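Local coordinates for protein kinase A regulatory subunit, putative (Trypanosoma cruzi, PDB 6FTF) that probably regulates a protein kinase A that does not respond to cAMP, binding a nucleoside analogue in each of its two cyclic nucleotide-binding domains, at residues Glu200-Ile205 with Leu236-Asn241. Sequence-based numbering, arbitrary orientation.
Sequences EWLYII and LEFLNN. With 7CI (7-cyano-7-deazainosine), chain E.
Phe238, on the short helix of the phosphate-binding cassette, brings its ring against the start of strand 201-205 in the beta-barrel of the second cyclic nucleotide-binding domain. The ring accounts for the contact: Phe238 loses 84 Å² of the 147 Å² buried on both sides together, and no hydrogen bond crosses. Its CB points toward the strand and, with chi1 at -66°, CG lies beside the backbone N and anti to the carbonyl carbon. A chi2 of only 8° leaves CA close to the ring plane, unlike the perpendicular setting common in phenylalanine. From there the contacts are made by the outer ring atoms CE1, CE2 and CZ. CE1 approaches Trp201 N at 3.6 Å. CE2 meets Leu202 CB at 3.7 Å, the apolar part of the contact. At the tip, CZ stands 3.6 Å from Trp201 C and 3.7 Å from Glu200 O. Trp201 N lies at the ring edge near its plane, which rules out an N-H donated to the pi face. Phe264 of helix 264-268 packs edge-to-face with Phe238 and also touches Leu202, so cassette, barrel and following helix converge here, consistent with the cassette-to-helix coupling of this family. One residue earlier, Glu237 turns to the ligand. Its chain bends at chi2, letting the carboxylate span two hydroxyls of 7-cyano-7-deazainosine, with OE1 accepting from O3 at 2.7 Å and OE2 from O4 at 2.7 Å. A carboxylate in the cassette that receives phosphate in cAMP-binding relatives would probably disfavour a cyclic phosphate. The ribose O3 is gripped from the backbone as well: Leu236 N donates to it at 3.3 Å, with an N-H...O angle of 154°.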
# COMPACT_ATOMS: atom_id res chain seq x y z
N GLU A 200 -10.90 6.37 5.18
CA GLU A 200 -10.07 6.16 4.01
C GLU A 200 -8.60 6.05 4.37
O GLU A 200 -7.78 5.71 3.50
CB GLU A 200 -10.35 7.36 3.06
CG GLU A 200 -9.26 7.90 2.16
CD GLU A 200 -9.80 8.31 0.82
OE1 GLU A 200 -10.91 8.88 0.80
OE2 GLU A 200 -9.14 8.09 -0.21
N TRP A 201 -8.25 6.28 5.63
CA TRP A 201 -6.87 6.52 6.01
C TRP A 201 -6.49 5.78 7.27
O TRP A 201 -7.20 5.82 8.28
CB TRP A 201 -6.65 8.01 6.26
CG TRP A 201 -6.87 8.86 5.05
CD1 TRP A 201 -7.91 9.71 4.80
CD2 TRP A 201 -5.99 8.97 3.93
NE1 TRP A 201 -7.73 10.35 3.59
CE2 TRP A 201 -6.55 9.92 3.04
CE3 TRP A 201 -4.76 8.39 3.60
CZ2 TRP A 201 -5.94 10.26 1.83
CZ3 TRP A 201 -4.16 8.73 2.39
CH2 TRP A 201 -4.75 9.67 1.53
N LEU A 202 -5.33 5.13 7.23
CA LEU A 202 -4.73 4.48 8.38
C LEU A 202 -3.49 5.28 8.76
O LEU A 202 -2.71 5.68 7.89
CB LEU A 202 -4.37 3.03 8.07
CG LEU A 202 -3.80 2.16 9.18
CD1 LEU A 202 -4.12 0.68 8.94
CD2 LEU A 202 -2.30 2.34 9.29
N TYR A 203 -3.33 5.54 10.05
CA TYR A 203 -2.24 6.37 10.55
C TYR A 203 -1.40 5.55 11.52
O TYR A 203 -1.95 4.87 12.39
CB TYR A 203 -2.80 7.59 11.30
CG TYR A 203 -3.63 8.51 10.45
CD1 TYR A 203 -4.98 8.29 10.28
CD2 TYR A 203 -3.07 9.60 9.81
CE1 TYR A 203 -5.74 9.12 9.49
CE2 TYR A 203 -3.83 10.43 9.02
CZ TYR A 203 -5.15 10.19 8.87
OH TYR A 203 -5.93 11.03 8.07
N ILE A 204 -0.09 5.62 11.37
CA ILE A 204 0.84 5.06 12.34
C ILE A 204 1.47 6.24 13.05
O ILE A 204 1.97 7.17 12.40
CB ILE A 204 1.91 4.19 11.67
CG1 ILE A 204 1.27 3.13 10.76
CG2 ILE A 204 2.78 3.57 12.74
CD1 ILE A 204 2.28 2.33 9.95
N ILE A 205 1.40 6.25 14.36
CA ILE A 205 1.89 7.39 15.13
C ILE A 205 3.41 7.34 15.21
O ILE A 205 3.99 6.44 15.83
CB ILE A 205 1.25 7.44 16.52
CG1 ILE A 205 -0.28 7.47 16.38
CG2 ILE A 205 1.77 8.65 17.29
CD1 ILE A 205 -1.01 7.33 17.69
N LEU A 236 -9.95 -0.19 11.77
CA LEU A 236 -11.17 -0.94 12.05
C LEU A 236 -12.14 -0.85 10.89
O LEU A 236 -12.78 -1.84 10.50
CB LEU A 236 -11.84 -0.45 13.33
CG LEU A 236 -11.01 -0.57 14.60
CD1 LEU A 236 -11.83 -0.11 15.79
CD2 LEU A 236 -10.52 -2.01 14.83
N GLU A 237 -12.27 0.34 10.32
CA GLU A 237 -13.16 0.54 9.19
C GLU A 237 -12.71 -0.26 7.98
O GLU A 237 -13.55 -0.68 7.17
CB GLU A 237 -13.19 2.03 8.84
CG GLU A 237 -13.88 2.89 9.90
CD GLU A 237 -13.12 3.04 11.21
OE1 GLU A 237 -11.86 3.11 11.19
OE2 GLU A 237 -13.78 3.10 12.28
N PHE A 238 -11.39 -0.43 7.82
CA PHE A 238 -10.84 -1.18 6.70
C PHE A 238 -11.11 -2.67 6.87
O PHE A 238 -11.35 -3.38 5.88
CB PHE A 238 -9.32 -1.03 6.63
CG PHE A 238 -8.78 0.34 6.30
CD1 PHE A 238 -9.56 1.50 6.23
CD2 PHE A 238 -7.42 0.44 6.04
CE1 PHE A 238 -8.96 2.73 5.92
CE2 PHE A 238 -6.84 1.63 5.72
CZ PHE A 238 -7.59 2.77 5.67
N LEU A 239 -11.04 -3.16 8.11
CA LEU A 239 -11.25 -4.58 8.40
C LEU A 239 -12.71 -4.95 8.27
O LEU A 239 -13.04 -6.04 7.77
CB LEU A 239 -10.78 -4.90 9.82
CG LEU A 239 -9.27 -4.81 10.04
CD1 LEU A 239 -8.95 -4.89 11.51
CD2 LEU A 239 -8.52 -5.92 9.30
N ASN A 240 -13.61 -4.09 8.74
CA ASN A 240 -15.01 -4.44 8.91
C ASN A 240 -15.95 -3.63 8.04
O ASN A 240 -17.18 -3.75 8.17
CB ASN A 240 -15.38 -4.39 10.39
CG ASN A 240 -14.69 -5.49 11.18
OD1 ASN A 240 -14.56 -6.63 10.68
ND2 ASN A 240 -14.24 -5.20 12.39
N ASN A 241 -15.42 -2.83 7.12
CA ASN A 241 -16.19 -2.19 6.06
C ASN A 241 -17.35 -1.34 6.59
O ASN A 241 -18.51 -1.52 6.22
CB ASN A 241 -16.69 -3.22 5.05
CG ASN A 241 -15.59 -3.83 4.25
OD1 ASN A 241 -14.70 -3.14 3.77
ND2 ASN A 241 -15.63 -5.14 4.11
C1 7CI E . -10.15 3.80 16.61
N1 7CI E . -11.20 3.18 17.50
O1 7CI E . -10.68 4.93 15.96
C2 7CI E . -10.94 2.56 18.64
N2 7CI E . -9.75 2.37 19.26
O2 7CI E . -8.39 3.08 15.20
C3 7CI E . -9.76 1.78 20.47
N3 7CI E . -10.95 1.28 21.02
O3 7CI E . -10.08 2.77 13.17
C4 7CI E . -12.16 1.42 20.39
N4 7CI E . -15.75 2.07 18.28
C5 7CI E . -12.20 2.11 19.16
O5 7CI E . -13.17 0.90 20.94
C6 7CI E . -13.23 2.52 18.21
C7 7CI E . -12.53 3.18 17.22
C8 7CI E . -14.60 2.27 18.26
C9 7CI E . -9.71 2.87 15.53
C10 7CI E . -10.61 3.20 14.46
C11 7CI E . -10.65 4.74 14.55
C12 7CI E . -11.94 5.40 13.91
O4 7CI E . -13.08 4.72 14.31